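Local coordinates for sugar ABC transporter, sugar-binding protein (Streptococcus pneumoniae, PDB 2HEU) that probably captures sugars outside the cell and hands them to an ABC transporter for import, as in other extracellular solute-binding proteins, at residues L141-P146 against E153-D158; T165-A170 against M221-I226; G130-K135 against S344-M349. All blocks are in the same frame, centred on the assembly; numbering follows the deposited sequence. Where two conformers were deposited one is given.

Contact 1: L141-P146 against E153-D158; sequences LGLKVP and EQLVKD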
ATOM      1  N   LEU A 141       6.661  -8.772  28.797  1.00 18.50           N
ATOM      2  CA  LEU A 141       7.174 -10.153  28.554  1.00 18.27           C
ATOM      3  C   LEU A 141       8.635 -10.198  28.220  1.00 17.30           C
ATOM      4  O   LEU A 141       9.203 -11.256  28.044  1.00 19.90           O
ATOM      5  CB  LEU A 141       6.335 -10.863  27.489  1.00 18.27           C
ATOM      6  CG  LEU A 141       4.874 -11.089  27.824  1.00 21.95           C
ATOM      7  CD1 LEU A 141       4.234 -11.514  26.531  1.00 26.20           C
ATOM      8  CD2 LEU A 141       4.782 -12.117  28.907  1.00 28.31           C
ATOM      9  N   GLY A 142       9.273  -9.058  28.198  1.00 18.12           N
ATOM     10  CA  GLY A 142      10.666  -8.989  27.877  1.00 18.35           C
ATOM     11  C   GLY A 142      11.026  -9.330  26.452  1.00 17.91           C
ATOM     12  O   GLY A 142      12.112  -9.848  26.194  1.00 22.33           O
ATOM     13  N   LEU A 143      10.109  -9.087  25.512  1.00 15.88           N
ATOM     14  CA  LEU A 143      10.275  -9.405  24.125  1.00 15.36           C
ATOM     15  C   LEU A 143      10.709  -8.238  23.307  1.00 15.42           C
ATOM     16  O   LEU A 143      10.382  -7.107  23.673  1.00 17.37           O
ATOM     17  CB  LEU A 143       8.966  -9.893  23.543  1.00 17.08           C
ATOM     18  CG  LEU A 143       8.410 -11.068  24.268  1.00 18.60           C
ATOM     19  CD1 LEU A 143       6.957 -11.349  23.781  1.00 23.33           C
ATOM     20  CD2 LEU A 143       9.242 -12.333  24.177  1.00 23.79           C
ATOM     21  N   LYS A 144      11.325  -8.524  22.154  1.00 15.40           N
ATOM     22  CA  LYS A 144      11.854  -7.516  21.322  1.00 15.63           C
ATOM     23  C   LYS A 144      11.350  -7.759  19.904  1.00 15.11           C
ATOM     24  O   LYS A 144      11.099  -8.895  19.456  1.00 14.99           O
ATOM     25  CB  LYS A 144      13.394  -7.599  21.299  1.00 18.91           C
ATOM     26  CG  LYS A 144      14.063  -7.504  22.579  1.00 22.22           C
ATOM     27  CD  LYS A 144      13.816  -6.204  23.268  1.00 27.69           C
ATOM     28  CE  LYS A 144      14.773  -6.061  24.492  1.00 34.08           C
ATOM     29  NZ  LYS A 144      14.398  -7.090  25.526  1.00 35.72           N
ATOM     30  N   VAL A 145      11.212  -6.671  19.187  1.00 16.02           N
ATOM     31  CA  VAL A 145      10.963  -6.732  17.742  1.00 14.73           C
ATOM     32  C   VAL A 145      12.022  -7.609  17.075  1.00 13.37           C
ATOM     33  O   VAL A 145      13.246  -7.420  17.330  1.00 15.29           O
ATOM     34  CB  VAL A 145      11.063  -5.239  17.124  1.00 15.72           C
ATOM     35  CG1 VAL A 145      11.208  -5.277  15.624  1.00 16.30           C
ATOM     36  CG2 VAL A 145       9.763  -4.458  17.579  1.00 19.18           C
ATOM     37  N   PRO A 146      11.640  -8.518  16.195  1.00 11.79           N
ATOM     38  CA  PRO A 146      12.639  -9.445  15.552  1.00 11.81           C
ATOM     39  C   PRO A 146      13.302  -8.793  14.374  1.00 12.97           C
ATOM     40  O   PRO A 146      12.685  -8.070  13.642  1.00 13.40           O
ATOM     41  CB  PRO A 146      11.763 -10.608  15.143  1.00 10.61           C
ATOM     42  CG  PRO A 146      10.466  -9.943  14.770  1.00 10.30           C
ATOM     43  CD  PRO A 146      10.250  -8.800  15.737  1.00 10.78           C
ATOM     44  N   GLU A 153      10.683 -16.341  14.105  1.00  8.89           N
ATOM     45  CA  GLU A 153      10.256 -17.660  14.493  1.00  9.11           C
ATOM     46  C   GLU A 153      10.362 -17.783  16.033  1.00  9.26           C
ATOM     47  O   GLU A 153       9.428 -18.251  16.692  1.00  9.78           O
ATOM     48  CB  GLU A 153      11.202 -18.744  13.873  1.00 10.38           C
ATOM     49  CG  GLU A 153      11.098 -18.902  12.436  1.00  9.78           C
ATOM     50  CD  GLU A 153      12.176 -19.801  11.828  1.00 10.15           C
ATOM     51  OE1 GLU A 153      13.195 -20.065  12.530  1.00 12.13           O
ATOM     52  OE2 GLU A 153      12.013 -20.228  10.670  1.00 11.31           O
ATOM     53  N   GLN A 154      11.494 -17.353  16.601  1.00  9.42           N
ATOM     54  CA  GLN A 154      11.687 -17.540  18.037  1.00 11.11           C
ATOM     55  C   GLN A 154      10.731 -16.701  18.839  1.00  9.86           C
ATOM     56  O   GLN A 154      10.266 -17.117  19.887  1.00 11.06           O
ATOM     57  CB  GLN A 154      13.138 -17.266  18.425  1.00 11.12           C
ATOM     58  CG  GLN A 154      13.436 -17.675  19.842  1.00 12.45           C
ATOM     59  CD  GLN A 154      13.265 -19.189  20.024  1.00 14.16           C
ATOM     60  OE1 GLN A 154      12.421 -19.632  20.890  1.00 16.80           O
ATOM     61  NE2 GLN A 154      13.925 -19.989  19.218  1.00 13.43           N
ATOM     62  N   LEU A 155      10.423 -15.481  18.397  1.00 10.22           N
ATOM     63  CA  LEU A 155       9.481 -14.599  19.058  1.00 10.44           C
ATOM     64  C   LEU A 155       8.127 -15.260  19.164  1.00  9.92           C
ATOM     65  O   LEU A 155       7.493 -15.242  20.207  1.00 10.19           O
ATOM     66  CB  LEU A 155       9.425 -13.281  18.256  1.00 10.49           C
ATOM     67  CG  LEU A 155       8.325 -12.292  18.757  1.00 10.13           C
ATOM     68  CD1 LEU A 155       8.554 -11.869  20.187  1.00 14.23           C
ATOM     69  CD2 LEU A 155       8.260 -11.175  17.789  1.00 12.54           C
ATOM     70  N   VAL A 156       7.640 -15.827  18.049  1.00  9.04           N
ATOM     71  CA  VAL A 156       6.337 -16.473  18.028  1.00  9.30           C
ATOM     72  C   VAL A 156       6.352 -17.631  19.023  1.00  9.44           C
ATOM     73  O   VAL A 156       5.413 -17.780  19.810  1.00  9.84           O
ATOM     74  CB  VAL A 156       5.992 -16.905  16.601  1.00  8.53           C
ATOM     75  CG1 VAL A 156       4.732 -17.707  16.535  1.00  9.45           C
ATOM     76  CG2 VAL A 156       5.860 -15.656  15.738  1.00  9.11           C
ATOM     77  N   LYS A 157       7.398 -18.469  18.994  1.00  9.82           N
ATOM     78  CA  LYS A 157       7.458 -19.588  19.921  1.00 10.34           C
ATOM     79  C   LYS A 157       7.510 -19.093  21.314  1.00 10.90           C
ATOM     80  O   LYS A 157       6.885 -19.686  22.224  1.00 11.91           O
ATOM     81  CB  LYS A 157       8.705 -20.439  19.607  1.00 10.71           C
ATOM     82  CG  LYS A 157       8.623 -21.127  18.282  1.00 11.49           C
ATOM     83  CD  LYS A 157       9.952 -21.816  17.892  1.00 13.43           C
ATOM     84  CE  LYS A 157       9.924 -22.315  16.459  1.00 15.50           C
ATOM     85  NZ  LYS A 157      11.303 -22.832  16.106  1.00 15.93           N
ATOM     86  N   ASP A 158       8.236 -18.044  21.631  1.00 11.17           N
ATOM     87  CA  ASP A 158       8.356 -17.505  22.968  1.00 12.18           C
ATOM     88  C   ASP A 158       7.032 -16.980  23.473  1.00 11.86           C
ATOM     89  O   ASP A 158       6.702 -17.174  24.658  1.00 12.83           O
ATOM     90  CB  ASP A 158       9.397 -16.370  23.046  1.00 12.68           C
ATOM     91  CG  ASP A 158      10.822 -16.885  22.894  1.00 14.98           C
ATOM     92  OD1 ASP A 158      11.079 -18.128  22.884  1.00 16.78           O
ATOM     93  OD2 ASP A 158      11.707 -16.017  22.780  1.00 16.10           O
TER
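Leu143 and Pro146 pack on Leu155 in a local apolar contact. It joins the loop after helix 135-141 to the following helix, 149-161. Leu155 divides its two methyls between the two loop residues. Its CD1 lies against the side of Leu143, with CB of Leu143 3.9 Å from CD1 of Leu155. The Leu143 branches come nearly as close, CD1 of Leu143 being 4.0 Å from CD1 of Leu155. The other methyl meets the proline ring, where CD of Pro146 is 3.7 Å from CD2 of Leu155. The ring's CG is also near, at 3.9 Å from the same Leu155 CD2. Leu155 reaches across because its CG stands anti to the backbone N (chi1 173°). The chain turns into the loop at Gly142, whose positive phi ends helix 135-141 in a Schellman motif. The loop is laid back on the helix that follows it, and Phe138 of helix 135-141 touches both Leu143 and Leu155. One turn further along helix 149-161, Asp158 adds a marginal contact, with its CB 4.2 Å from Leu143 CD2. No hydrogen bond crosses between the segments. On another side of the same helix, Glu153 makes a salt bridge with Lys219.

Contact 2: T165-A170 against M221-I226; sequences TPFGIA and MDILRI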
ATOM      1  N   THR A 165      -1.222 -15.376  22.724  1.00 11.06           N
ATOM      2  CA  THR A 165      -1.454 -15.671  21.313  1.00  9.70           C
ATOM      3  C   THR A 165      -0.666 -14.709  20.463  1.00  9.02           C
ATOM      4  O   THR A 165      -0.923 -13.516  20.483  1.00  9.41           O
ATOM      5  CB  THR A 165      -2.927 -15.577  20.962  1.00 10.17           C
ATOM      6  OG1 THR A 165      -3.686 -16.444  21.791  1.00 13.49           O
ATOM      7  CG2 THR A 165      -3.149 -15.938  19.487  1.00 11.05           C
ATOM      8  N   PRO A 166       0.278 -15.223  19.659  1.00  8.86           N
ATOM      9  CA  PRO A 166       1.112 -14.329  18.841  1.00  8.71           C
ATOM     10  C   PRO A 166       0.291 -13.487  17.851  1.00  8.33           C
ATOM     11  O   PRO A 166       0.488 -12.288  17.801  1.00  8.84           O
ATOM     12  CB  PRO A 166       2.080 -15.297  18.124  1.00  9.31           C
ATOM     13  CG  PRO A 166       2.202 -16.449  19.045  1.00  9.11           C
ATOM     14  CD  PRO A 166       0.850 -16.590  19.682  1.00  9.18           C
ATOM     15  N   PHE A 167      -0.557 -14.157  17.044  1.00  8.08           N
ATOM     16  CA  PHE A 167      -1.180 -13.485  15.944  1.00  8.31           C
ATOM     17  C   PHE A 167      -2.676 -13.561  15.935  1.00  8.07           C
ATOM     18  O   PHE A 167      -3.273 -14.581  16.229  1.00  8.57           O
ATOM     19  CB  PHE A 167      -0.771 -14.128  14.555  1.00  8.42           C
ATOM     20  CG  PHE A 167       0.728 -14.058  14.271  1.00  8.08           C
ATOM     21  CD1 PHE A 167       1.376 -12.858  14.023  1.00  8.50           C
ATOM     22  CD2 PHE A 167       1.432 -15.248  14.191  1.00  8.30           C
ATOM     23  CE1 PHE A 167       2.715 -12.841  13.689  1.00  9.10           C
ATOM     24  CE2 PHE A 167       2.809 -15.200  13.850  1.00  8.43           C
ATOM     25  CZ  PHE A 167       3.418 -14.028  13.606  1.00  9.06           C
ATOM     26  N   GLY A 168      -3.287 -12.469  15.450  1.00  8.05           N
ATOM     27  CA  GLY A 168      -4.639 -12.515  14.879  1.00  7.79           C
ATOM     28  C   GLY A 168      -4.539 -12.646  13.367  1.00  7.59           C
ATOM     29  O   GLY A 168      -3.996 -11.783  12.710  1.00  8.81           O
ATOM     30  N   ILE A 169      -5.048 -13.732  12.828  1.00  7.81           N
ATOM     31  CA  ILE A 169      -5.053 -14.009  11.392  1.00  7.56           C
ATOM     32  C   ILE A 169      -6.526 -14.141  10.957  1.00  7.83           C
ATOM     33  O   ILE A 169      -7.311 -14.872  11.565  1.00  8.40           O
ATOM     34  CB  ILE A 169      -4.269 -15.272  11.006  1.00  7.94           C
ATOM     35  CG1 ILE A 169      -2.802 -15.139  11.443  1.00  8.55           C
ATOM     36  CG2 ILE A 169      -4.361 -15.563   9.545  1.00  8.75           C
ATOM     37  CD1 ILE A 169      -1.990 -14.048  10.776  1.00  9.33           C
ATOM     38  N   ALA A 170      -6.847 -13.412   9.918  1.00  7.91           N
ATOM     39  CA  ALA A 170      -8.220 -13.368   9.398  1.00  8.25           C
ATOM     40  C   ALA A 170      -8.358 -14.486   8.315  1.00  8.12           C
ATOM     41  O   ALA A 170      -8.258 -14.196   7.130  1.00  8.46           O
ATOM     42  CB  ALA A 170      -8.545 -11.994   8.800  1.00  9.30           C
ATOM     43  N   MET A 221       6.475 -18.206   5.539  1.00  7.58           N
ATOM     44  CA  MET A 221       5.067 -18.544   5.713  1.00  7.26           C
ATOM     45  C   MET A 221       4.848 -19.425   6.922  1.00  7.48           C
ATOM     46  O   MET A 221       3.804 -19.294   7.614  1.00  8.11           O
ATOM     47  CB  MET A 221       4.506 -19.216   4.459  1.00  7.55           C
ATOM     48  CG  MET A 221       4.305 -18.299   3.278  1.00  7.97           C
ATOM     49  SD  MET A 221       3.282 -16.850   3.588  1.00  8.46           S
ATOM     50  CE  MET A 221       1.824 -17.608   4.331  1.00 10.13           C
ATOM     51  N   ASP A 222       5.786 -20.333   7.219  1.00  7.69           N
ATOM     52  CA  ASP A 222       5.636 -21.236   8.320  1.00  7.90           C
ATOM     53  C   ASP A 222       5.679 -20.581   9.668  1.00  8.05           C
ATOM     54  O   ASP A 222       5.240 -21.166  10.655  1.00  8.42           O
ATOM     55  CB  ASP A 222       6.657 -22.403   8.246  1.00  8.25           C
ATOM     56  CG  ASP A 222       6.239 -23.489   7.322  1.00  9.28           C
ATOM     57  OD1 ASP A 222       5.057 -23.584   6.942  1.00 10.50           O
ATOM     58  OD2 ASP A 222       7.104 -24.349   6.982  1.00 10.62           O
ATOM     59  N   ILE A 223       6.157 -19.329   9.757  1.00  8.08           N
ATOM     60  CA  ILE A 223       6.045 -18.590  11.023  1.00  8.32           C
ATOM     61  C   ILE A 223       4.595 -18.499  11.461  1.00  8.05           C
ATOM     62  O   ILE A 223       4.266 -18.537  12.634  1.00  8.85           O
ATOM     63  CB  ILE A 223       6.712 -17.203  10.871  1.00  8.21           C
ATOM     64  CG1 ILE A 223       8.208 -17.362  10.608  1.00  9.35           C
ATOM     65  CG2 ILE A 223       6.463 -16.321  12.086  1.00  9.12           C
ATOM     66  CD1 ILE A 223       8.948 -16.091  10.190  1.00  9.82           C
ATOM     67  N   LEU A 224       3.695 -18.351  10.464  1.00  7.61           N
ATOM     68  CA  LEU A 224       2.249 -18.265  10.717  1.00  8.04           C
ATOM     69  C   LEU A 224       1.583 -19.566  11.014  1.00  8.33           C
ATOM     70  O   LEU A 224       0.377 -19.612  11.301  1.00  9.06           O
ATOM     71  CB  LEU A 224       1.552 -17.556   9.542  1.00  8.26           C
ATOM     72  CG  LEU A 224       2.090 -16.203   9.149  1.00  8.20           C
ATOM     73  CD1 LEU A 224       1.223 -15.635   8.017  1.00  9.11           C
ATOM     74  CD2 LEU A 224       2.189 -15.237  10.337  1.00 10.37           C
ATOM     75  N   ARG A 225       2.342 -20.672  10.941  1.00  8.19           N
ATOM     76  CA  ARG A 225       1.872 -22.048  11.129  0.50  8.84           C
ATOM     77  C   ARG A 225       2.421 -22.657  12.408  1.00  8.49           C
ATOM     78  O   ARG A 225       2.124 -23.811  12.708  1.00  9.99           O
ATOM     79  CB  ARG A 225       2.226 -22.922   9.906  0.50  8.42           C
ATOM     80  CG  ARG A 225       1.640 -22.396   8.605  0.50  9.70           C
ATOM     81  CD  ARG A 225       1.197 -23.525   7.652  0.50 10.59           C
ATOM     82  NE  ARG A 225       0.015 -24.301   8.040  0.50 10.57           N
ATOM     83  CZ  ARG A 225      -0.043 -25.501   8.612  0.50 10.14           C
ATOM     84  NH1 ARG A 225       1.054 -26.214   8.764  0.50  9.58           N
ATOM     85  NH2 ARG A 225      -1.213 -26.004   8.932  0.50 12.78           N
ATOM     86  N   ILE A 226       3.246 -21.924  13.170  1.00  8.70           N
ATOM     87  CA  ILE A 226       3.771 -22.459  14.444  1.00  8.57           C
ATOM     88  C   ILE A 226       2.557 -22.888  15.290  1.00  8.70           C
ATOM     89  O   ILE A 226       1.548 -22.178  15.374  1.00  9.00           O
ATOM     90  CB  ILE A 226       4.673 -21.437  15.089  1.00  9.13           C
ATOM     91  CG1 ILE A 226       5.968 -21.308  14.250  1.00  9.58           C
ATOM     92  CG2 ILE A 226       4.926 -21.710  16.557  1.00 10.49           C
ATOM     93  CD1 ILE A 226       6.845 -20.099  14.626  1.00  9.82           C
TER
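Phe167 and Leu224 make a CH-pi contact. Leu224 CD2 sits over one face of the phenyl ring, 3.8 Å from the Phe167 ring centroid and 21° off the ring normal. The methyl is shifted toward the rim. Its nearest ring atom is CE2 of Phe167, 3.6 Å from CD2 of Leu224. The two side chains cross at about a right angle. Phe167 CG lies anti to its own carbonyl carbon (chi1 -61°), which brings the ring out beside Leu224.

The other apolar touches are looser. CZ of Phe167 is 4.1 Å from CG2 of Ile223, and CD1 of Ile169 is 4.4 Å from CD2 of Leu224. Leu224 CD2 therefore serves both Phe167 and Ile169. One polar atom also approaches the ring: the carbonyl O of Ile223 lies near the ring plane at its edge, 3.8 Å from CE2 of Phe167. No hydrogen bond links the segments directly.

All four touching side chains are buried. The segment 165-170 runs beside strand 253-257, with a backbone hydrogen bond between Gly168 and Met253. Val156 of helix 149-161 packs on Phe167, and Tyr180 of helix 178-189 packs on Ile223 and Leu224, close to the end of helix 212-222.

Contact 3: G130-K135 against S344-M349; sequences GIYYNK and SPLAGM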
ATOM      1  N   GLY A 130       3.238  -4.243   7.276  1.00  7.67           N
ATOM      2  CA  GLY A 130       4.144  -4.866   8.244  1.00  8.74           C
ATOM      3  C   GLY A 130       3.353  -5.538   9.362  1.00  8.22           C
ATOM      4  O   GLY A 130       2.227  -5.979   9.162  1.00  8.44           O
ATOM      5  N   ILE A 131       3.999  -5.593  10.544  1.00  7.70           N
ATOM      6  CA  ILE A 131       3.419  -6.305  11.652  1.00  8.14           C
ATOM      7  C   ILE A 131       3.073  -5.285  12.746  1.00  7.86           C
ATOM      8  O   ILE A 131       3.944  -4.585  13.260  1.00  8.81           O
ATOM      9  CB  ILE A 131       4.339  -7.380  12.279  1.00  8.02           C
ATOM     10  CG1 ILE A 131       4.937  -8.285  11.168  1.00  8.28           C
ATOM     11  CG2 ILE A 131       3.623  -8.163  13.296  1.00  8.82           C
ATOM     12  CD1 ILE A 131       3.930  -9.085  10.379  1.00  8.90           C
ATOM     13  N   TYR A 132       1.769  -5.186  13.073  1.00  8.36           N
ATOM     14  CA  TYR A 132       1.354  -4.426  14.307  1.00  8.24           C
ATOM     15  C   TYR A 132       1.664  -5.244  15.491  1.00  8.31           C
ATOM     16  O   TYR A 132       1.486  -6.475  15.502  1.00  8.51           O
ATOM     17  CB  TYR A 132      -0.178  -4.175  14.244  1.00  8.51           C
ATOM     18  CG  TYR A 132      -0.562  -3.189  13.174  1.00  8.42           C
ATOM     19  CD1 TYR A 132      -0.641  -1.830  13.494  1.00  9.56           C
ATOM     20  CD2 TYR A 132      -0.797  -3.553  11.884  1.00  8.78           C
ATOM     21  CE1 TYR A 132      -0.999  -0.891  12.536  1.00  8.92           C
ATOM     22  CE2 TYR A 132      -1.133  -2.626  10.931  1.00  8.81           C
ATOM     23  CZ  TYR A 132      -1.234  -1.276  11.275  1.00  8.42           C
ATOM     24  OH  TYR A 132      -1.588  -0.318  10.346  1.00  9.21           O
ATOM     25  N   TYR A 133       2.141  -4.567  16.566  1.00  8.33           N
ATOM     26  CA  TYR A 133       2.406  -5.298  17.800  1.00  8.43           C
ATOM     27  C   TYR A 133       2.066  -4.436  18.978  1.00  9.05           C
ATOM     28  O   TYR A 133       1.965  -3.183  18.937  1.00  9.85           O
ATOM     29  CB  TYR A 133       3.885  -5.763  17.880  1.00  9.36           C
ATOM     30  CG  TYR A 133       4.938  -4.691  18.142  1.00  9.82           C
ATOM     31  CD1 TYR A 133       5.368  -3.822  17.154  1.00 10.48           C
ATOM     32  CD2 TYR A 133       5.492  -4.588  19.405  1.00 10.77           C
ATOM     33  CE1 TYR A 133       6.322  -2.882  17.411  1.00 12.00           C
ATOM     34  CE2 TYR A 133       6.447  -3.601  19.670  1.00 12.59           C
ATOM     35  CZ  TYR A 133       6.869  -2.765  18.663  1.00 12.59           C
ATOM     36  OH  TYR A 133       7.811  -1.815  18.934  1.00 16.05           O
ATOM     37  N   ASN A 134       1.862  -5.114  20.107  1.00  9.38           N
ATOM     38  CA  ASN A 134       1.497  -4.494  21.372  1.00  9.51           C
ATOM     39  C   ASN A 134       2.762  -4.178  22.180  1.00 10.15           C
ATOM     40  O   ASN A 134       3.376  -5.092  22.734  1.00 10.41           O
ATOM     41  CB  ASN A 134       0.597  -5.460  22.112  1.00  9.68           C
ATOM     42  CG  ASN A 134       0.011  -4.991  23.421  1.00 10.25           C
ATOM     43  OD1 ASN A 134      -1.213  -5.338  23.702  1.00 13.15           O
ATOM     44  ND2 ASN A 134       0.715  -4.267  24.175  1.00  9.85           N
ATOM     45  N   LYS A 135       3.129  -2.883  22.212  1.00 11.19           N
ATOM     46  CA  LYS A 135       4.373  -2.529  22.895  1.00 12.00           C
ATOM     47  C   LYS A 135       4.339  -2.875  24.350  1.00 12.85           C
ATOM     48  O   LYS A 135       5.347  -3.297  24.969  1.00 14.34           O
ATOM     49  CB  LYS A 135       4.683  -1.045  22.729  1.00 12.55           C
ATOM     50  CG  LYS A 135       4.951  -0.577  21.349  1.00 13.96           C
ATOM     51  CD  LYS A 135       5.261   0.940  21.305  1.00 17.08           C
ATOM     52  CE  LYS A 135       5.720   1.460  20.020  1.00 17.87           C
ATOM     53  NZ  LYS A 135       5.931   2.935  20.057  1.00 26.02           N
ATOM     54  N   SER A 344       5.013   7.083  17.150  0.50 19.81           N
ATOM     55  CA  SER A 344       3.726   6.886  16.612  0.50 16.05           C
ATOM     56  C   SER A 344       3.544   5.452  16.100  0.50 13.60           C
ATOM     57  O   SER A 344       4.525   4.817  15.734  0.50 13.91           O
ATOM     58  CB  SER A 344       3.657   7.778  15.447  0.50 16.12           C
ATOM     59  OG  SER A 344       4.606   7.364  14.441  0.50 20.89           O
ATOM     60  N   PRO A 345       2.308   4.958  16.001  1.00 15.24           N
ATOM     61  CA  PRO A 345       2.112   3.549  15.700  1.00 11.91           C
ATOM     62  C   PRO A 345       2.745   3.080  14.408  1.00 11.26           C
ATOM     63  O   PRO A 345       3.241   1.929  14.405  1.00 11.86           O
ATOM     64  CB  PRO A 345       0.607   3.393  15.778  1.00 13.58           C
ATOM     65  CG  PRO A 345       0.184   4.428  16.741  1.00 17.53           C
ATOM     66  CD  PRO A 345       1.061   5.608  16.409  1.00 16.66           C
ATOM     67  N   LEU A 346       2.735   3.870  13.363  1.00 11.18           N
ATOM     68  CA  LEU A 346       3.245   3.447  12.091  1.00 11.44           C
ATOM     69  C   LEU A 346       4.759   3.689  11.964  1.00 11.14           C
ATOM     70  O   LEU A 346       5.311   3.445  10.873  1.00 12.03           O
ATOM     71  CB  LEU A 346       2.517   4.125  10.959  1.00 11.37           C
ATOM     72  CG  LEU A 346       1.010   3.799  10.782  1.00 11.64           C
ATOM     73  CD1 LEU A 346       0.480   4.580   9.544  1.00 13.40           C
ATOM     74  CD2 LEU A 346       0.797   2.260  10.704  1.00 13.52           C
ATOM     75  N   ALA A 347       5.442   4.142  13.004  1.00 11.77           N
ATOM     76  CA  ALA A 347       6.858   4.491  12.854  1.00 11.75           C
ATOM     77  C   ALA A 347       7.703   3.335  12.334  1.00 11.11           C
ATOM     78  O   ALA A 347       8.487   3.519  11.425  1.00 11.80           O
ATOM     79  CB  ALA A 347       7.394   4.966  14.168  1.00 14.12           C
ATOM     80  N   GLY A 348       7.546   2.156  12.886  1.00 10.87           N
ATOM     81  CA  GLY A 348       8.398   1.024  12.453  1.00 10.25           C
ATOM     82  C   GLY A 348       8.121   0.623  11.030  1.00  9.39           C
ATOM     83  O   GLY A 348       9.017   0.398  10.221  1.00 10.47           O
ATOM     84  N   MET A 349       6.831   0.554  10.676  1.00  9.17           N
ATOM     85  CA  MET A 349       6.468   0.134   9.339  1.00  9.35           C
ATOM     86  C   MET A 349       6.958   1.101   8.276  1.00 10.16           C
ATOM     87  O   MET A 349       7.178   0.704   7.163  1.00 10.82           O
ATOM     88  CB  MET A 349       4.916   0.085   9.272  1.00 11.32           C
ATOM     89  CG  MET A 349       4.399  -0.619   8.023  1.00 10.92           C
ATOM     90  SD  MET A 349       2.640  -0.576   7.834  1.00 10.51           S
ATOM     91  CE  MET A 349       2.059  -1.531   9.153  1.00 11.32           C
TER
HETATM   92  O   HOH W   1       6.350   3.572  17.452  1.00 17.92           O
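Met349 and Gly130 form the tight end of this contact, where the short, weakly bonded helix 347-350 meets strand 129-134. The CA atoms of the two residues are 5.6 Å apart. The end of the Met349 side chain closes round the backbone N of Gly130, with CE of Met349 3.5 Å from N of Gly130. The sulfur is also near, SD of Met349 being 3.8 Å from that N of Gly130. The Met349 chain runs extended through chi1 and chi2 and then bends at chi3 (-66°). This bend also carries the methyl toward Tyr132, where CE of Met349 comes 3.8 Å from CE2 of Tyr132. Leu346 meets the phenol end of the same ring, with CD2 of Leu346 3.5 Å from OH of Tyr132. Both methyls approach the ring obliquely. The Tyr132 hydroxyl has its polar partner elsewhere, in a hydrogen bond with Gly257 O.

Strand 129-134 is the middle strand of a three-stranded antiparallel sheet, between 253-257 and 273-276. Segment 344-349 packs beside it; it opens with a type I beta turn from Ser344 to Ala347, which leads into the short helix. Thr275 on the neighbouring strand 273-276 helps hold this segment, since its hydroxyl bonds with Pro345 O and Met349 N. Helix 260-265 also packs on the Tyr132 ring, through Ala260, Ile261 and Ile264.

The far end is looser and hydrated: Lys135 and Ser344 are partly exposed, where Gly130, Tyr132 and Met349 are buried. Lys135, just past the strand, is extended, and its ammonium group does not touch segment 344-349 directly. A water bridges the space instead. NZ of Lys135 donates to it at 2.7 Å, and the water is 2.8 Å from O of Ser344.

In the fold
The three contacts form a connected patch. Contacts 1 and 2 lie about 13 Å apart between centres and meet at helix 149-161, which carries one segment of contact 1 and packs on both segments of contact 2. Val156 CG2 is 3.6 Å from Phe167 CE2, and Glu153 CG is 3.8 Å from Ile223 CG1. Contact 3 reaches contact 1 through Tyr133, whose CZ is 3.5 Å from CG2 of Val145; their centres are about 15 Å apart. Contacts 2 and 3 do not touch; their centres are about 17 Å apart. In sequence, contacts 1 and 2 follow one another, both between the two segments of contact 3. No sugar is bound in this apo structure.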